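Local atomic coordinates of glycerol kinase, putative (Plasmodium falciparum, PDB entry 2W40), a protein that probably catalyses the ATP-dependent phosphorylation of glycerol to sn-glycerol 3-phosphate in glycerol degradation. Residues 198-203 and 214-219; 138-143 and 190-195; 438-443 and 469-474. All blocks are in the same frame, centred on the assembly; numbering follows the deposited sequence.

Contact 1 (198-203 and 214-219); sequences LQWDEK and SVLPEI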
loop_
_atom_site.group_PDB
_atom_site.type_symbol
_atom_site.label_atom_id
_atom_site.label_comp_id
_atom_site.label_asym_id
_atom_site.label_seq_id
_atom_site.Cartn_x
_atom_site.Cartn_y
_atom_site.Cartn_z
ATOM N N LEU C 198 23.501 -8.515 36.895
ATOM C CA LEU C 198 24.337 -8.626 35.753
ATOM C C LEU C 198 24.856 -10.027 35.524
ATOM O O LEU C 198 25.924 -10.235 34.912
ATOM C CB LEU C 198 25.478 -7.633 35.747
ATOM C CG LEU C 198 25.080 -6.151 35.953
ATOM C CD1 LEU C 198 26.312 -5.216 35.895
ATOM C CD2 LEU C 198 23.975 -5.651 35.122
ATOM N N GLN C 199 24.091 -11.008 36.023
ATOM C CA GLN C 199 24.408 -12.413 35.767
ATOM C C GLN C 199 23.331 -13.166 35.026
ATOM O O GLN C 199 22.190 -12.812 35.089
ATOM C CB GLN C 199 24.525 -13.090 37.124
ATOM C CG GLN C 199 25.523 -12.447 38.143
ATOM C CD GLN C 199 26.948 -12.572 37.744
ATOM O OE1 GLN C 199 27.318 -13.457 36.942
ATOM N NE2 GLN C 199 27.795 -11.677 38.264
ATOM N N TRP C 200 23.693 -14.176 34.281
ATOM C CA TRP C 200 22.706 -15.091 33.679
ATOM C C TRP C 200 21.834 -15.626 34.799
ATOM O O TRP C 200 22.360 -16.008 35.874
ATOM C CB TRP C 200 23.387 -16.223 32.964
ATOM C CG TRP C 200 24.303 -15.841 31.831
ATOM C CD1 TRP C 200 25.608 -16.115 31.747
ATOM C CD2 TRP C 200 23.969 -15.076 30.674
ATOM N NE1 TRP C 200 26.154 -15.632 30.576
ATOM C CE2 TRP C 200 25.162 -15.010 29.872
ATOM C CE3 TRP C 200 22.776 -14.518 30.165
ATOM C CZ2 TRP C 200 25.205 -14.344 28.637
ATOM C CZ3 TRP C 200 22.818 -13.849 28.942
ATOM C CH2 TRP C 200 24.041 -13.808 28.158
ATOM N N ASP C 201 20.537 -15.632 34.557
ATOM C CA ASP C 201 19.544 -16.021 35.585
ATOM C C ASP C 201 19.057 -17.459 35.351
ATOM O O ASP C 201 18.492 -17.795 34.277
ATOM C CB ASP C 201 18.384 -15.084 35.538
ATOM C CG ASP C 201 17.425 -15.325 36.700
ATOM O OD1 ASP C 201 17.818 -15.135 37.871
ATOM O OD2 ASP C 201 16.320 -15.820 36.373
ATOM N N GLU C 202 19.234 -18.279 36.380
ATOM C CA GLU C 202 18.852 -19.688 36.288
ATOM C C GLU C 202 17.365 -19.902 35.999
ATOM O O GLU C 202 16.992 -20.717 35.160
ATOM C CB GLU C 202 19.301 -20.475 37.550
ATOM C CG GLU C 202 19.151 -21.983 37.362
ATOM C CD GLU C 202 19.590 -22.805 38.572
ATOM O OE1 GLU C 202 20.363 -22.268 39.410
ATOM O OE2 GLU C 202 19.118 -23.972 38.641
ATOM N N LYS C 203 16.523 -19.088 36.648
ATOM C CA LYS C 203 15.097 -19.191 36.471
ATOM C C LYS C 203 14.682 -18.847 35.043
ATOM O O LYS C 203 13.891 -19.530 34.386
ATOM C CB LYS C 203 14.382 -18.283 37.483
ATOM C CG LYS C 203 14.418 -18.687 38.958
ATOM C CD LYS C 203 13.404 -17.908 39.849
ATOM C CE LYS C 203 13.803 -18.095 41.320
ATOM N NZ LYS C 203 15.212 -17.564 41.544
ATOM N N SER C 214 26.258 -23.569 30.722
ATOM C CA SER C 214 27.581 -23.467 30.181
ATOM C C SER C 214 27.696 -23.045 28.749
ATOM O O SER C 214 28.781 -22.687 28.312
ATOM C CB SER C 214 28.333 -24.769 30.414
ATOM O OG SER C 214 28.146 -25.751 29.496
ATOM N N VAL C 215 26.594 -23.146 28.001
ATOM C CA VAL C 215 26.531 -22.718 26.609
ATOM C C VAL C 215 26.501 -21.225 26.440
ATOM O O VAL C 215 26.621 -20.753 25.347
ATOM C CB VAL C 215 25.342 -23.372 25.880
ATOM C CG1 VAL C 215 25.431 -24.941 26.023
ATOM C CG2 VAL C 215 24.017 -22.772 26.356
ATOM N N LEU C 216 26.268 -20.492 27.551
ATOM C CA LEU C 216 26.227 -19.036 27.562
ATOM C C LEU C 216 27.625 -18.468 27.775
ATOM O O LEU C 216 28.375 -18.942 28.619
ATOM C CB LEU C 216 25.213 -18.537 28.553
ATOM C CG LEU C 216 23.759 -18.966 28.313
ATOM C CD1 LEU C 216 22.963 -18.751 29.647
ATOM C CD2 LEU C 216 23.153 -18.192 27.208
ATOM N N PRO C 217 27.948 -17.424 27.025
ATOM C CA PRO C 217 29.265 -16.801 27.164
ATOM C C PRO C 217 29.401 -15.964 28.407
ATOM O O PRO C 217 28.421 -15.436 28.902
ATOM C CB PRO C 217 29.340 -15.932 25.872
ATOM C CG PRO C 217 27.885 -15.477 25.655
ATOM C CD PRO C 217 27.107 -16.781 26.007
ATOM N N GLU C 218 30.644 -15.770 28.831
ATOM C CA GLU C 218 30.929 -14.952 29.997
ATOM C C GLU C 218 30.546 -13.488 29.731
ATOM O O GLU C 218 30.963 -12.977 28.688
ATOM C CB GLU C 218 32.419 -14.985 30.354
ATOM C CG GLU C 218 32.751 -14.170 31.605
ATOM C CD GLU C 218 34.263 -14.137 31.884
ATOM O OE1 GLU C 218 34.997 -15.030 31.356
ATOM O OE2 GLU C 218 34.687 -13.241 32.656
ATOM N N ILE C 219 29.893 -12.863 30.683
ATOM C CA ILE C 219 29.447 -11.441 30.572
ATOM C C ILE C 219 30.600 -10.508 31.063
ATOM O O ILE C 219 31.079 -10.641 32.201
ATOM C CB ILE C 219 28.159 -11.148 31.382
ATOM C CG1 ILE C 219 27.009 -12.074 30.901
ATOM C CG2 ILE C 219 27.715 -9.652 31.291
ATOM C CD1 ILE C 219 25.813 -12.014 31.783
#
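In the FGGY N-terminal half of the kinase, the loop leading into helix 202-207 packs against the chain that enters the short strand 218-220, edge partner of strand 181-183 in a two-stranded parallel sheet. The indole of W200 carries the contact: it is inserted between two aliphatic side chains and tied at its rim to the backbone. With CG anti to its own carbonyl carbon (chi1 -60°), W200 sends its ring across to the other segment. L216 covers one face, its CB lying 3.8 Å from the centroid of the five-membered ring of W200 and displaced toward the rim, while L216 CD1 reaches back over CG and CD2. On the opposite face I219 CD1 sits over the middle of the same ring of W200, 3.7 Å from its centroid, and CG1 of I219 follows above NE1 and CE2. Both are CH-pi contacts, and both side chains cross the indole obliquely. At the edge, W200 NE1 donates to P217 O over 2.8 Å, with an N-H...O angle of 147°. The carbonyl oxygen lies almost exactly in the ring plane, but the nitrogen stands 31° above the carbonyl plane of P217, off its lone-pair directions. P217 CD touches CZ2 of W200 at 4.1 Å, from the side of the ring that L216 covers, and the tip of I219 also touches L198 O at 3.6 Å from CD1. T182, A187 and M213 close in further on the indole. The one polar atom of the indole is thus satisfied by a main-chain acceptor, and a ring covered on two faces and bonded at NE1 has little liberty to turn about chi2.

Contact 2 (138-143 and 190-195); sequences FSAFKI and TLLMDI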
loop_
_atom_site.group_PDB
_atom_site.type_symbol
_atom_site.label_atom_id
_atom_site.label_comp_id
_atom_site.label_asym_id
_atom_site.label_seq_id
_atom_site.Cartn_x
_atom_site.Cartn_y
_atom_site.Cartn_z
ATOM N N PHE C 138 13.421 -9.726 21.946
ATOM C CA PHE C 138 14.594 -10.279 22.658
ATOM C C PHE C 138 14.987 -11.666 22.227
ATOM O O PHE C 138 14.257 -12.285 21.529
ATOM C CB PHE C 138 14.440 -10.095 24.126
ATOM C CG PHE C 138 14.744 -8.686 24.622
ATOM C CD1 PHE C 138 14.668 -7.573 23.793
ATOM C CD2 PHE C 138 15.211 -8.516 25.919
ATOM C CE1 PHE C 138 15.004 -6.287 24.288
ATOM C CE2 PHE C 138 15.525 -7.243 26.429
ATOM C CZ PHE C 138 15.359 -6.135 25.604
ATOM N N SER C 139 16.179 -12.123 22.597
ATOM C CA SER C 139 16.709 -13.376 22.024
ATOM C C SER C 139 15.938 -14.619 22.516
ATOM O O SER C 139 15.858 -15.618 21.764
ATOM C CB SER C 139 18.177 -13.573 22.401
ATOM O OG SER C 139 18.945 -12.473 22.004
ATOM N N ALA C 140 15.458 -14.551 23.765
ATOM C CA ALA C 140 15.068 -15.798 24.502
ATOM C C ALA C 140 14.012 -16.624 23.734
ATOM O O ALA C 140 14.152 -17.846 23.632
ATOM C CB ALA C 140 14.517 -15.492 25.872
ATOM N N PHE C 141 12.971 -15.979 23.235
ATOM C CA PHE C 141 11.927 -16.818 22.540
ATOM C C PHE C 141 12.385 -17.386 21.233
ATOM O O PHE C 141 11.926 -18.449 20.828
ATOM C CB PHE C 141 10.607 -16.064 22.322
ATOM C CG PHE C 141 9.749 -15.984 23.566
ATOM C CD1 PHE C 141 8.837 -16.990 23.822
ATOM C CD2 PHE C 141 9.850 -14.942 24.456
ATOM C CE1 PHE C 141 8.029 -17.002 24.951
ATOM C CE2 PHE C 141 9.037 -14.939 25.589
ATOM C CZ PHE C 141 8.120 -15.987 25.830
ATOM N N LYS C 142 13.344 -16.718 20.597
ATOM C CA LYS C 142 14.029 -17.305 19.403
ATOM C C LYS C 142 14.863 -18.530 19.757
ATOM O O LYS C 142 14.861 -19.529 19.018
ATOM C CB LYS C 142 14.822 -16.192 18.759
ATOM C CG LYS C 142 13.774 -15.258 18.232
ATOM C CD LYS C 142 13.883 -13.946 18.822
ATOM C CE LYS C 142 14.517 -12.950 17.968
ATOM N NZ LYS C 142 13.513 -11.998 17.523
ATOM N N ILE C 143 15.525 -18.481 20.889
ATOM C CA ILE C 143 16.321 -19.588 21.299
ATOM C C ILE C 143 15.332 -20.753 21.569
ATOM O O ILE C 143 15.589 -21.900 21.211
ATOM C CB ILE C 143 17.070 -19.227 22.578
ATOM C CG1 ILE C 143 18.197 -18.140 22.298
ATOM C CG2 ILE C 143 17.687 -20.482 23.237
ATOM C CD1 ILE C 143 18.728 -17.349 23.607
ATOM N N THR C 190 18.763 -10.213 25.974
ATOM C CA THR C 190 18.519 -11.661 25.743
ATOM C C THR C 190 17.240 -12.217 26.437
ATOM O O THR C 190 16.739 -13.307 26.001
ATOM C CB THR C 190 19.748 -12.493 26.261
ATOM O OG1 THR C 190 19.837 -12.353 27.679
ATOM C CG2 THR C 190 21.077 -12.232 25.513
ATOM N N LEU C 191 16.775 -11.531 27.497
ATOM C CA LEU C 191 15.669 -11.973 28.365
ATOM C C LEU C 191 16.163 -13.069 29.350
ATOM O O LEU C 191 15.364 -13.729 29.994
ATOM C CB LEU C 191 14.440 -12.403 27.595
ATOM C CG LEU C 191 13.194 -11.548 27.682
ATOM C CD1 LEU C 191 12.088 -11.885 26.608
ATOM C CD2 LEU C 191 12.696 -11.660 29.027
ATOM N N LEU C 192 17.518 -13.288 29.375
ATOM C CA LEU C 192 18.166 -14.293 30.224
ATOM C C LEU C 192 19.012 -13.725 31.376
ATOM O O LEU C 192 19.467 -14.516 32.223
ATOM C CB LEU C 192 19.014 -15.271 29.441
ATOM C CG LEU C 192 18.326 -15.912 28.276
ATOM C CD1 LEU C 192 19.413 -16.691 27.519
ATOM C CD2 LEU C 192 17.148 -16.776 28.754
ATOM N N MET C 193 19.300 -12.400 31.357
ATOM C CA MET C 193 20.176 -11.835 32.351
ATOM C C MET C 193 19.327 -11.151 33.438
ATOM O O MET C 193 18.364 -10.466 33.103
ATOM C CB MET C 193 21.054 -10.786 31.707
ATOM C CG MET C 193 22.191 -10.337 32.613
ATOM S SD MET C 193 23.117 -8.902 31.996
ATOM C CE MET C 193 21.994 -7.530 32.461
ATOM N N ASP C 194 19.780 -11.235 34.681
ATOM C CA ASP C 194 19.253 -10.493 35.823
ATOM C C ASP C 194 19.748 -9.038 35.666
ATOM O O ASP C 194 20.974 -8.792 35.670
ATOM C CB ASP C 194 19.729 -11.089 37.108
ATOM C CG ASP C 194 19.080 -10.377 38.346
ATOM O OD1 ASP C 194 19.028 -9.133 38.410
ATOM O OD2 ASP C 194 18.667 -11.115 39.300
ATOM N N ILE C 195 18.814 -8.131 35.402
ATOM C CA ILE C 195 19.173 -6.712 35.113
ATOM C C ILE C 195 19.880 -5.956 36.254
ATOM O O ILE C 195 20.564 -4.973 36.016
ATOM C CB ILE C 195 17.888 -5.950 34.677
ATOM C CG1 ILE C 195 18.170 -4.609 33.961
ATOM C CG2 ILE C 195 16.924 -5.654 35.779
ATOM C CD1 ILE C 195 19.027 -4.740 32.748
#
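A140 CB and L191 CB meet at 3.5 Å, where the start of helix 140-149 meets the loop after helix 184-187. L191 turns its CB toward the 138-143 segment; its CD1 comes 3.9 Å from F138 CB, in the loop just before the helix, and the same methyl lies at the ring edge of F141, near its plane. The methyl of A140 also meets L192 CD2, roughly at right angles to its contact with L191 CB, and L192 CD1 meets I143 CD1 tip to tip at 4.0 Å. The backbones also come close, A140 N standing 2.9 Å from T190 O. Behind this layer the loop is shaped by an ST turn: OG1 of T190, set between its backbone N and carbonyl carbon (chi1 66°), accepts from L192 N at 3.0 Å, and also bonds A187 O at the end of the preceding helix. S139 OG is held by E86 O and N166 ND2, and the F141 ring stands edge-to-face with F134 and F208. Every touching residue is buried; the side chains that meet are mainly apolar, aliphatic and aromatic, and the S139 and T190 hydroxyls are satisfied by these neighbours, while a tight turn presents two leucines to the helix.

Contact 3 (438-443 and 469-474); sequences SKYKEV and LRRSDA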
loop_
_atom_site.group_PDB
_atom_site.type_symbol
_atom_site.label_atom_id
_atom_site.label_comp_id
_atom_site.label_asym_id
_atom_site.label_seq_id
_atom_site.Cartn_x
_atom_site.Cartn_y
_atom_site.Cartn_z
ATOM N N SER C 438 23.871 15.324 15.632
ATOM C CA SER C 438 25.271 15.146 15.762
ATOM C C SER C 438 26.030 15.493 14.486
ATOM O O SER C 438 25.580 15.224 13.405
ATOM C CB SER C 438 25.573 13.675 16.183
ATOM O OG SER C 438 26.988 13.591 16.470
ATOM N N LYS C 439 27.229 16.043 14.653
ATOM C CA LYS C 439 28.182 16.267 13.535
ATOM C C LYS C 439 28.627 14.904 12.823
ATOM O O LYS C 439 28.600 14.734 11.589
ATOM C CB LYS C 439 29.409 16.990 14.147
ATOM C CG LYS C 439 30.324 17.583 13.093
ATOM C CD LYS C 439 31.152 18.794 13.620
ATOM C CE LYS C 439 32.494 18.941 12.822
ATOM N NZ LYS C 439 33.666 19.512 13.612
ATOM N N TYR C 440 29.005 13.950 13.650
ATOM C CA TYR C 440 29.324 12.571 13.234
ATOM C C TYR C 440 28.024 11.850 12.824
ATOM O O TYR C 440 27.227 11.798 13.661
ATOM C CB TYR C 440 29.848 11.913 14.525
ATOM C CG TYR C 440 31.050 12.566 15.262
ATOM C CD1 TYR C 440 32.389 12.257 14.846
ATOM C CD2 TYR C 440 30.892 13.402 16.386
ATOM C CE1 TYR C 440 33.559 12.793 15.511
ATOM C CE2 TYR C 440 32.042 14.008 17.032
ATOM C CZ TYR C 440 33.375 13.664 16.602
ATOM O OH TYR C 440 34.548 14.141 17.164
ATOM N N LYS C 441 27.688 11.322 11.631
ATOM C CA LYS C 441 26.358 10.451 11.559
ATOM C C LYS C 441 26.522 8.997 12.120
ATOM O O LYS C 441 25.565 8.400 12.901
ATOM C CB LYS C 441 25.715 10.379 10.179
ATOM N N GLU C 442 27.741 8.480 11.817
ATOM C CA GLU C 442 28.149 7.091 12.272
ATOM C C GLU C 442 28.541 7.049 13.732
ATOM O O GLU C 442 29.547 6.449 14.094
ATOM C CB GLU C 442 29.203 6.424 11.387
ATOM C CG GLU C 442 28.762 6.221 9.926
ATOM C CD GLU C 442 27.702 5.108 9.690
ATOM O OE1 GLU C 442 27.283 4.353 10.621
ATOM O OE2 GLU C 442 27.332 4.948 8.489
ATOM N N VAL C 443 27.657 7.552 14.606
ATOM C CA VAL C 443 28.003 7.662 16.032
ATOM C C VAL C 443 28.077 6.256 16.686
ATOM O O VAL C 443 28.794 6.082 17.716
ATOM C CB VAL C 443 27.088 8.576 16.886
ATOM C CG1 VAL C 443 27.032 10.008 16.319
ATOM C CG2 VAL C 443 25.685 8.077 16.951
ATOM N N LEU C 469 33.171 14.607 21.213
ATOM C CA LEU C 469 31.966 13.905 20.951
ATOM C C LEU C 469 30.736 14.851 20.910
ATOM O O LEU C 469 29.965 14.793 20.008
ATOM C CB LEU C 469 31.790 12.809 21.993
ATOM C CG LEU C 469 32.911 11.727 22.044
ATOM C CD1 LEU C 469 32.773 10.819 23.331
ATOM C CD2 LEU C 469 33.092 10.956 20.752
ATOM N N ARG C 470 30.588 15.768 21.829
ATOM C CA ARG C 470 29.324 16.536 21.852
ATOM C C ARG C 470 29.005 17.468 20.639
ATOM O O ARG C 470 27.961 18.127 20.643
ATOM C CB ARG C 470 29.212 17.306 23.133
ATOM C CG ARG C 470 29.194 16.461 24.337
ATOM C CD ARG C 470 29.278 17.403 25.471
ATOM N NE ARG C 470 29.756 16.877 26.742
ATOM C CZ ARG C 470 29.010 16.185 27.591
ATOM N NH1 ARG C 470 27.770 15.792 27.259
ATOM N NH2 ARG C 470 29.553 15.829 28.747
ATOM N N ARG C 471 29.803 17.460 19.575
ATOM C CA ARG C 471 29.607 18.391 18.506
ATOM C C ARG C 471 28.330 18.168 17.778
ATOM O O ARG C 471 27.934 17.000 17.601
ATOM C CB ARG C 471 30.672 18.243 17.477
ATOM C CG ARG C 471 31.978 18.779 18.062
ATOM C CD ARG C 471 33.006 18.588 17.075
ATOM N NE ARG C 471 34.272 18.939 17.659
ATOM C CZ ARG C 471 35.439 18.475 17.219
ATOM N NH1 ARG C 471 35.498 17.605 16.183
ATOM N NH2 ARG C 471 36.558 18.884 17.827
ATOM N N SER C 472 27.709 19.281 17.338
ATOM C CA SER C 472 26.485 19.210 16.564
ATOM C C SER C 472 26.548 20.100 15.295
ATOM O O SER C 472 27.233 21.145 15.264
ATOM C CB SER C 472 25.325 19.613 17.452
ATOM O OG SER C 472 25.352 20.952 17.759
ATOM N N ASP C 473 25.800 19.749 14.285
ATOM C CA ASP C 473 25.775 20.568 13.075
ATOM C C ASP C 473 24.411 21.154 12.613
ATOM O O ASP C 473 24.342 21.938 11.675
ATOM C CB ASP C 473 26.470 19.871 11.945
ATOM C CG ASP C 473 25.654 18.813 11.336
ATOM O OD1 ASP C 473 24.761 18.309 12.026
ATOM O OD2 ASP C 473 25.899 18.533 10.136
ATOM N N ALA C 474 23.357 20.814 13.343
ATOM C CA ALA C 474 21.998 21.222 12.987
ATOM C C ALA C 474 21.124 21.111 14.229
ATOM O O ALA C 474 21.348 20.274 15.113
ATOM C CB ALA C 474 21.392 20.414 11.773
HETATM O O HOH W 1 28.335 13.180 18.840
#
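K439 and R471 run side by side and point the same way, their aliphatic parts in contact: CB of K439 meets CB of R471 at 3.8 Å. The arginine is extended from CG to NE, whereas the lysine bends at its last torsion (chi4 -149°), which leaves K439 NZ 3.7 Å from R471 NH1. Two like charges this close probably repel, so the pairing rests on the methylenes and on the backbone beneath them. There K439 N donates to R471 O at 3.2 Å, nearly straight at 175°, although it approaches well above the carbonyl plane. The Y440 ring crosses R471 obliquely, yet its plane and that of the guanidinium are nearly parallel, 5° apart; Y440 OH lies 3.7 Å from R471 NH1. L469 O comes to the ring edge of Y440, 3.7 Å from CE2, and also accepts from a water, 2.6 Å away, that in turn accepts from S438 OG, bridging the two segments. S438 and S472 form an antiparallel non-hydrogen-bonded pair with diverging side chains. They mark where strand 472-476 joins strand 435-438 as the outermost member of the seven-stranded sheet of the C-terminal half; R412, from the adjoining strand 411-414, binds R471 O as well, while L446 of helix 443-455 packs against both Y440 and L469.

Of the contact segments, 138-143, at the start of helix 140-149, comes first, and contact 2 closes a loop of 46 residues when the chain returns at 190-195. Directly afterwards contact 1 closes a short loop of ten residues that includes the rest of helix 202-207. The two are in series, neither nested nor crossed, yet they touch: D201 N lies 2.8 Å from L192 O and Q199 O 2.9 Å from D194 N, probable hydrogen bonds that join the loops within the N-terminal half. Contact 3 closes a loop of 25 residues, carrying most of helices 443-455 and 466-469, and brings strand 472-476 beside strand 435-438. It sits on the opposite side of the chain's centre, its centre about 32 Å from that of contact 2.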